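Local coordinates for protein maleate cis-trans isomerase (PDB 4FQ5) that probably catalyses the cis-trans isomerization of the double bond of maleate to give fumarate, working as a homodimer of the maleate isomerase family, at residues A[82-87]-A[120-125]; A[139-144]-A[245-250]; A[152-157]-A[213-218]. The protein carries 1 engineered substitution. All coordinates share one frame; numbering follows the deposited sequence.

Contact 2 lies deepest, its centre about 5 Å from that of the chain; contact 3 is also buried, about 14 Å out, while contact 1 is only partly buried, at about 18 Å. The chemistry differs with the elements joined. In contact 1 two helices beside the first parallel sheet meet through a salt bridge and a water over an aliphatic base. Contact 2 crosses helices 138-149 and 244-255 through alanines, and contact 3 pairs two strands of the second sheet by backbone hydrogen bonds. Contacts 2 and 3 touch, Leu142 CD1 lying 4.1 Å from Val217 CG1, whereas contact 1 stands on the opposite side of the chain's centre from contact 3.

Contact 1 of 3, residues A[82-87]-A[120-125]; sequences GDSDRC and ERLRNV
Arg121 reaches from helix 114-128 across to the first turn of helix 84-92, where Asp85 and Ser84 receive it. From CB the chain runs out with CG anti to the backbone N (chi1 -168°); CG and then CD pass alongside Asp85 OD1, the latter at 3.9 Å. A bend at chi3 follows, and NE donates to Asp85 OD1 in a salt bridge of 3.1 Å. That oxygen lies close to the guanidinium plane and is met on its syn side, with NE tilted somewhat out of the carboxylate plane; the two flat groups stand 43° apart. Beyond CZ, Ser84 CB lies at the guanidinium edge, 3.5 Å from NH2, and NH2 donates to a water 2.7 Å off that also hydrogen-bonds Ser84 OG. NH1 is held by Tyr114 OH, so all three nitrogens have a polar partner. The two helices belong to the layer packed on the parallel sheet of this alpha/beta fold, and Ser84 and Leu122 both touch Tyr101 of strand 98-101. Underneath the charged pair, Leu122 lays CD2 against Ser84 OG at 3.4 Å. One turn on, Val125 CG2 sits 3.6 Å from Asp85 OD1, an apolar flank to the carboxylate, while its CG1 faces Asp85 O.

Contact 2 of 3, residues A[139-144]-A[245-250]; sequences AGALID and AVATTW
Ala141 pushes its CB onto the backbone of helix 244-255, over the peptide that joins Ala247 to Thr248: Ala247 O is 3.5 Å from it and Thr248 N 3.7 Å. Ala247 returns the gesture. Its own CB lands on the Ala141-Leu142 backbone, 3.6 Å from Ala141 O, and the two methyls stand 4.1 Å apart, each beside the other rather than head on. With side chains this small at the crossing, the axes of the two short helical segments approach to 7.8 Å while running almost perpendicular, at 85°. Leu142 points its CB away from the partner helix, yet its CD1 still comes within 4.3 Å of Ala247 CB.

Further along, Trp250 closes the side of the crossing. With CG anti to the backbone N (chi1 173°), the indole swings back toward helix 138-149 and brings CZ3 to 3.9 Å from both C and CB of Asp144; the approach is oblique to the ring. NE1 at the far side donates to Tyr273 O, which helps fix the ring's rotation. Thr248 OG1, near Ala141 CB, is engaged within its own helix by Ala244 O and across the crossing by Ser138 OG.

Both helices start directly after the last strand of a parallel sheet: helix 138-149 follows strand 135-137, and helix 244-255 follows strand 241-243. The crossing thus joins the two sheet units near the maleate pocket. Leu142 packs on Leu104 of helix 104-108, a pocket residue, while Ala245 and Thr249 lean on helix 41-52.

Contact 3 of 3, residues A[152-157]-A[213-218]; sequences KRVAVV and VDAIVI
Asp214 OD2 takes two backbone N-H groups at the start of strand 153-158. Lys152 N donates to it at 2.8 Å and nearly straight (164°), and OD2 accepts on its anti lone pair, the one away from the other carboxylate oxygen; Arg153 N adds a weak second bond. The carboxylate is placed there because CG lies anti to the carbonyl carbon of Asp214 (chi1 -67°). In return Asp214 N donates to Arg153 O at 2.9 Å, from above the carbonyl plane. With an alanine here, Lys152 N and the weaker Arg153 N donor would probably lose their carboxylate acceptor, and this end of the strand pairing would be held less firmly.

From here the strands run parallel, and the bonds alternate in the usual way: Ala155 N to Ala215 O, Val217 N to Ala155 O at 2.8 Å, then Val157 N to Val217 O at 2.9 Å. The last two are close to straight at hydrogen. On the face carrying Val154, Val156, Ala215 and Val217, Val154 spreads its branches, CG2 over Ala215 CB and CG1 across to Val217 CG2 at 3.9 Å. On the other face Val213 CG2 lies against Ala155 CB, 3.8 Å away.

These are the two central strands of the second four-stranded parallel sheet. Strand 178-184 bonds to the far edge of 153-158, and strand 241-243 flanks 215-217, its Ile242 touching Val217. Helices 201-206 and 230-237 cover Ile216 and Ile218, and Val217 faces Leu142 of helix 138-149.

Contact 1 of 3, residues A[82-87]-A[120-125]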
# COMPACT_ATOMS: atom_id res chain seq x y z
N GLY A 82 31.65 -13.26 14.17
CA GLY A 82 31.72 -13.70 15.57
C GLY A 82 30.50 -13.33 16.40
O GLY A 82 30.22 -13.98 17.40
N ASP A 83 29.77 -12.29 16.00
CA ASP A 83 28.55 -11.86 16.71
C ASP A 83 27.30 -12.59 16.24
O ASP A 83 26.18 -12.29 16.69
CB ASP A 83 28.36 -10.35 16.58
CG ASP A 83 29.39 -9.56 17.35
OD1 ASP A 83 30.04 -10.13 18.25
OD2 ASP A 83 29.54 -8.37 17.06
N SER A 84 27.50 -13.54 15.34
CA SER A 84 26.45 -14.29 14.66
C SER A 84 25.48 -14.98 15.62
O SER A 84 24.26 -14.83 15.50
CB SER A 84 27.12 -15.35 13.78
OG SER A 84 26.35 -15.63 12.64
N ASP A 85 26.04 -15.75 16.56
CA ASP A 85 25.26 -16.46 17.58
C ASP A 85 24.39 -15.52 18.42
O ASP A 85 23.22 -15.80 18.65
CB ASP A 85 26.18 -17.26 18.51
CG ASP A 85 26.73 -18.52 17.86
OD1 ASP A 85 26.47 -18.77 16.66
OD2 ASP A 85 27.42 -19.28 18.57
N ARG A 86 24.99 -14.41 18.88
CA ARG A 86 24.28 -13.40 19.65
C ARG A 86 23.05 -12.89 18.87
O ARG A 86 21.95 -12.80 19.43
CB ARG A 86 25.19 -12.22 20.02
CG ARG A 86 24.44 -11.05 20.66
CD ARG A 86 25.30 -9.83 20.99
NE ARG A 86 25.96 -9.19 19.84
CZ ARG A 86 25.39 -8.37 18.95
NH1 ARG A 86 26.12 -7.86 17.97
NH2 ARG A 86 24.09 -8.08 19.01
N CYS A 87 23.25 -12.58 17.59
CA CYS A 87 22.18 -12.05 16.74
C CYS A 87 21.03 -13.05 16.56
O CYS A 87 19.86 -12.66 16.62
CB CYS A 87 22.74 -11.59 15.38
SG CYS A 87 23.82 -10.13 15.47
N GLU A 120 23.62 -24.15 9.68
CA GLU A 120 23.42 -25.23 10.67
C GLU A 120 23.71 -24.76 12.10
O GLU A 120 22.96 -25.10 13.02
CB GLU A 120 24.23 -26.47 10.30
CG GLU A 120 23.62 -27.25 9.14
CD GLU A 120 24.61 -28.14 8.39
OE1 GLU A 120 24.23 -29.27 8.03
OE2 GLU A 120 25.76 -27.71 8.16
N ARG A 121 24.75 -23.94 12.28
CA ARG A 121 25.09 -23.44 13.61
C ARG A 121 24.02 -22.49 14.13
O ARG A 121 23.58 -22.61 15.28
CB ARG A 121 26.46 -22.75 13.62
CG ARG A 121 27.00 -22.45 15.02
CD ARG A 121 28.35 -21.75 14.99
NE ARG A 121 28.23 -20.33 14.62
CZ ARG A 121 28.61 -19.80 13.45
NH1 ARG A 121 29.15 -20.54 12.49
NH2 ARG A 121 28.43 -18.50 13.24
N LEU A 122 23.59 -21.55 13.29
CA LEU A 122 22.53 -20.61 13.65
C LEU A 122 21.22 -21.33 13.94
O LEU A 122 20.53 -20.98 14.89
CB LEU A 122 22.32 -19.54 12.56
CG LEU A 122 23.49 -18.59 12.26
CD1 LEU A 122 23.18 -17.76 11.03
CD2 LEU A 122 23.84 -17.71 13.45
N ARG A 123 20.88 -22.34 13.14
CA ARG A 123 19.68 -23.15 13.41
C ARG A 123 19.75 -23.80 14.80
O ARG A 123 18.77 -23.77 15.54
CB ARG A 123 19.44 -24.20 12.31
CG ARG A 123 18.37 -25.22 12.69
CD ARG A 123 17.52 -25.70 11.53
NE ARG A 123 16.44 -26.56 12.01
CZ ARG A 123 15.14 -26.25 11.99
NH1 ARG A 123 14.71 -25.10 11.47
NH2 ARG A 123 14.25 -27.11 12.46
N ASN A 124 20.92 -24.35 15.13
CA ASN A 124 21.15 -24.97 16.44
C ASN A 124 20.97 -23.97 17.58
O ASN A 124 20.32 -24.27 18.58
CB ASN A 124 22.55 -25.58 16.53
CG ASN A 124 22.70 -26.85 15.72
OD1 ASN A 124 21.71 -27.52 15.39
ND2 ASN A 124 23.94 -27.21 15.41
N VAL A 125 21.54 -22.78 17.41
CA VAL A 125 21.39 -21.69 18.37
C VAL A 125 19.90 -21.38 18.62
O VAL A 125 19.48 -21.23 19.77
CB VAL A 125 22.16 -20.42 17.93
CG1 VAL A 125 21.82 -19.23 18.82
CG2 VAL A 125 23.66 -20.67 17.93
O HOH W 1 27.79 -17.38 10.85

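Contact 2 of 3, residues A[139-144]-A[245-250]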
# COMPACT_ATOMS: atom_id res chain seq x y z
N ALA A 139 24.61 -15.72 1.02
CA ALA A 139 25.57 -16.49 0.24
C ALA A 139 24.94 -17.76 -0.29
O ALA A 139 25.01 -18.03 -1.49
CB ALA A 139 26.81 -16.80 1.07
N GLY A 140 24.30 -18.51 0.60
CA GLY A 140 23.64 -19.76 0.24
C GLY A 140 22.45 -19.53 -0.67
O GLY A 140 22.22 -20.29 -1.62
N ALA A 141 21.69 -18.48 -0.38
CA ALA A 141 20.52 -18.11 -1.18
C ALA A 141 20.92 -17.82 -2.62
O ALA A 141 20.26 -18.27 -3.55
CB ALA A 141 19.82 -16.90 -0.56
N LEU A 142 22.02 -17.07 -2.79
CA LEU A 142 22.52 -16.75 -4.12
C LEU A 142 22.85 -18.01 -4.91
O LEU A 142 22.41 -18.16 -6.05
CB LEU A 142 23.73 -15.81 -4.07
CG LEU A 142 24.15 -15.23 -5.43
CD1 LEU A 142 23.20 -14.12 -5.86
CD2 LEU A 142 25.59 -14.72 -5.42
N ILE A 143 23.60 -18.92 -4.28
CA ILE A 143 23.93 -20.20 -4.92
C ILE A 143 22.67 -21.00 -5.24
O ILE A 143 22.52 -21.48 -6.37
CB ILE A 143 24.95 -21.02 -4.09
CG1 ILE A 143 26.36 -20.48 -4.28
CG2 ILE A 143 24.95 -22.49 -4.51
CD1 ILE A 143 26.88 -19.70 -3.10
N ASP A 144 21.77 -21.13 -4.27
CA ASP A 144 20.51 -21.85 -4.49
C ASP A 144 19.64 -21.20 -5.57
O ASP A 144 19.02 -21.91 -6.37
CB ASP A 144 19.73 -22.02 -3.18
CG ASP A 144 20.44 -22.92 -2.18
OD1 ASP A 144 21.36 -23.65 -2.59
OD2 ASP A 144 20.09 -22.89 -0.97
N ALA A 245 20.10 -9.68 -2.36
CA ALA A 245 18.84 -9.32 -1.70
C ALA A 245 17.66 -10.09 -2.28
O ALA A 245 16.83 -10.62 -1.54
CB ALA A 245 18.59 -7.82 -1.82
N VAL A 246 17.59 -10.14 -3.62
CA VAL A 246 16.52 -10.87 -4.31
C VAL A 246 16.57 -12.37 -4.02
O VAL A 246 15.54 -12.99 -3.74
CB VAL A 246 16.51 -10.57 -5.83
CG1 VAL A 246 15.87 -11.70 -6.63
CG2 VAL A 246 15.80 -9.26 -6.10
N ALA A 247 17.77 -12.95 -4.08
CA ALA A 247 17.96 -14.38 -3.80
C ALA A 247 17.53 -14.74 -2.38
O ALA A 247 16.89 -15.77 -2.16
CB ALA A 247 19.41 -14.78 -4.04
N THR A 248 17.88 -13.87 -1.43
CA THR A 248 17.52 -14.04 -0.01
C THR A 248 16.00 -14.07 0.18
O THR A 248 15.48 -14.92 0.91
CB THR A 248 18.14 -12.93 0.87
OG1 THR A 248 19.57 -12.99 0.77
CG2 THR A 248 17.74 -13.08 2.33
N THR A 249 15.28 -13.16 -0.47
CA THR A 249 13.82 -13.14 -0.29
C THR A 249 13.19 -14.35 -0.96
O THR A 249 12.25 -14.94 -0.43
CB THR A 249 13.10 -11.81 -0.65
OG1 THR A 249 12.25 -11.97 -1.79
CG2 THR A 249 14.05 -10.66 -0.85
N TRP A 250 13.73 -14.74 -2.12
CA TRP A 250 13.32 -15.98 -2.76
C TRP A 250 13.50 -17.15 -1.82
O TRP A 250 12.58 -17.96 -1.63
CB TRP A 250 14.09 -16.19 -4.06
CG TRP A 250 13.80 -17.54 -4.66
CD1 TRP A 250 12.73 -17.91 -5.47
CD2 TRP A 250 14.59 -18.77 -4.49
NE1 TRP A 250 12.80 -19.25 -5.80
CE2 TRP A 250 13.89 -19.82 -5.25
CE3 TRP A 250 15.77 -19.09 -3.82
CZ2 TRP A 250 14.37 -21.12 -5.31
CZ3 TRP A 250 16.24 -20.41 -3.89
CH2 TRP A 250 15.55 -21.40 -4.62

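Contact 3 of 3, residues A[152-157]-A[213-218]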
# COMPACT_ATOMS: atom_id res chain seq x y z
N LYS A 152 24.23 -21.94 -15.39
CA LYS A 152 25.49 -22.66 -15.26
C LYS A 152 26.69 -21.72 -15.21
O LYS A 152 27.75 -22.05 -14.67
CB LYS A 152 25.67 -23.64 -16.42
CG LYS A 152 25.54 -25.10 -16.02
CD LYS A 152 24.10 -25.56 -15.91
CE LYS A 152 24.02 -26.78 -15.01
NZ LYS A 152 22.88 -27.68 -15.37
N ARG A 153 26.50 -20.55 -15.81
CA ARG A 153 27.54 -19.55 -15.93
C ARG A 153 26.90 -18.21 -15.57
O ARG A 153 25.74 -17.96 -15.90
CB ARG A 153 28.08 -19.54 -17.36
CG ARG A 153 29.42 -18.84 -17.54
CD ARG A 153 30.06 -19.23 -18.86
NE ARG A 153 31.52 -19.21 -18.79
CZ ARG A 153 32.27 -18.15 -19.09
NH1 ARG A 153 33.59 -18.22 -19.00
NH2 ARG A 153 31.70 -17.01 -19.48
N VAL A 154 27.66 -17.37 -14.91
CA VAL A 154 27.12 -16.16 -14.32
C VAL A 154 28.10 -14.99 -14.48
O VAL A 154 29.32 -15.18 -14.47
CB VAL A 154 26.74 -16.46 -12.84
CG1 VAL A 154 27.31 -15.46 -11.86
CG2 VAL A 154 25.23 -16.64 -12.70
N ALA A 155 27.56 -13.79 -14.69
CA ALA A 155 28.36 -12.58 -14.59
C ALA A 155 28.01 -11.92 -13.26
O ALA A 155 26.89 -12.05 -12.78
CB ALA A 155 28.09 -11.65 -15.76
N VAL A 156 28.98 -11.23 -12.66
CA VAL A 156 28.84 -10.76 -11.27
C VAL A 156 29.37 -9.34 -11.09
O VAL A 156 30.50 -9.05 -11.44
CB VAL A 156 29.60 -11.68 -10.28
CG1 VAL A 156 29.42 -11.20 -8.84
CG2 VAL A 156 29.16 -13.12 -10.41
N VAL A 157 28.55 -8.47 -10.51
CA VAL A 157 29.01 -7.15 -10.09
C VAL A 157 29.09 -7.13 -8.56
O VAL A 157 28.18 -7.61 -7.89
CB VAL A 157 28.08 -6.02 -10.58
CG1 VAL A 157 28.68 -4.66 -10.26
CG2 VAL A 157 27.79 -6.16 -12.07
N VAL A 213 26.64 -15.76 -20.86
CA VAL A 213 26.27 -15.93 -19.46
C VAL A 213 24.80 -16.35 -19.36
O VAL A 213 24.00 -15.99 -20.22
CB VAL A 213 26.59 -14.61 -18.71
CG1 VAL A 213 25.47 -14.17 -17.79
CG2 VAL A 213 27.94 -14.70 -18.01
N ASP A 214 24.45 -17.13 -18.34
CA ASP A 214 23.06 -17.57 -18.16
C ASP A 214 22.24 -16.62 -17.27
O ASP A 214 21.03 -16.48 -17.45
CB ASP A 214 23.00 -18.99 -17.59
CG ASP A 214 23.52 -20.04 -18.57
OD1 ASP A 214 23.50 -19.81 -19.80
OD2 ASP A 214 23.94 -21.11 -18.09
N ALA A 215 22.91 -16.01 -16.30
CA ALA A 215 22.26 -15.06 -15.40
C ALA A 215 23.25 -13.99 -14.97
O ALA A 215 24.46 -14.22 -15.00
CB ALA A 215 21.66 -15.77 -14.19
N ILE A 216 22.74 -12.83 -14.60
CA ILE A 216 23.56 -11.71 -14.18
C ILE A 216 23.29 -11.44 -12.70
O ILE A 216 22.13 -11.28 -12.29
CB ILE A 216 23.28 -10.44 -15.02
CG1 ILE A 216 23.66 -10.68 -16.49
CG2 ILE A 216 24.04 -9.24 -14.48
CD1 ILE A 216 22.98 -9.74 -17.47
N VAL A 217 24.36 -11.41 -11.91
CA VAL A 217 24.27 -11.03 -10.52
C VAL A 217 24.60 -9.55 -10.46
O VAL A 217 25.78 -9.16 -10.51
CB VAL A 217 25.23 -11.85 -9.62
CG1 VAL A 217 25.15 -11.38 -8.17
CG2 VAL A 217 24.90 -13.33 -9.71
N ILE A 218 23.55 -8.73 -10.39
CA ILE A 218 23.68 -7.27 -10.43
C ILE A 218 24.34 -6.71 -9.16
O ILE A 218 24.95 -5.65 -9.19
CB ILE A 218 22.31 -6.59 -10.70
CG1 ILE A 218 22.48 -5.09 -11.00
CG2 ILE A 218 21.33 -6.82 -9.55
CD1 ILE A 218 21.30 -4.46 -11.72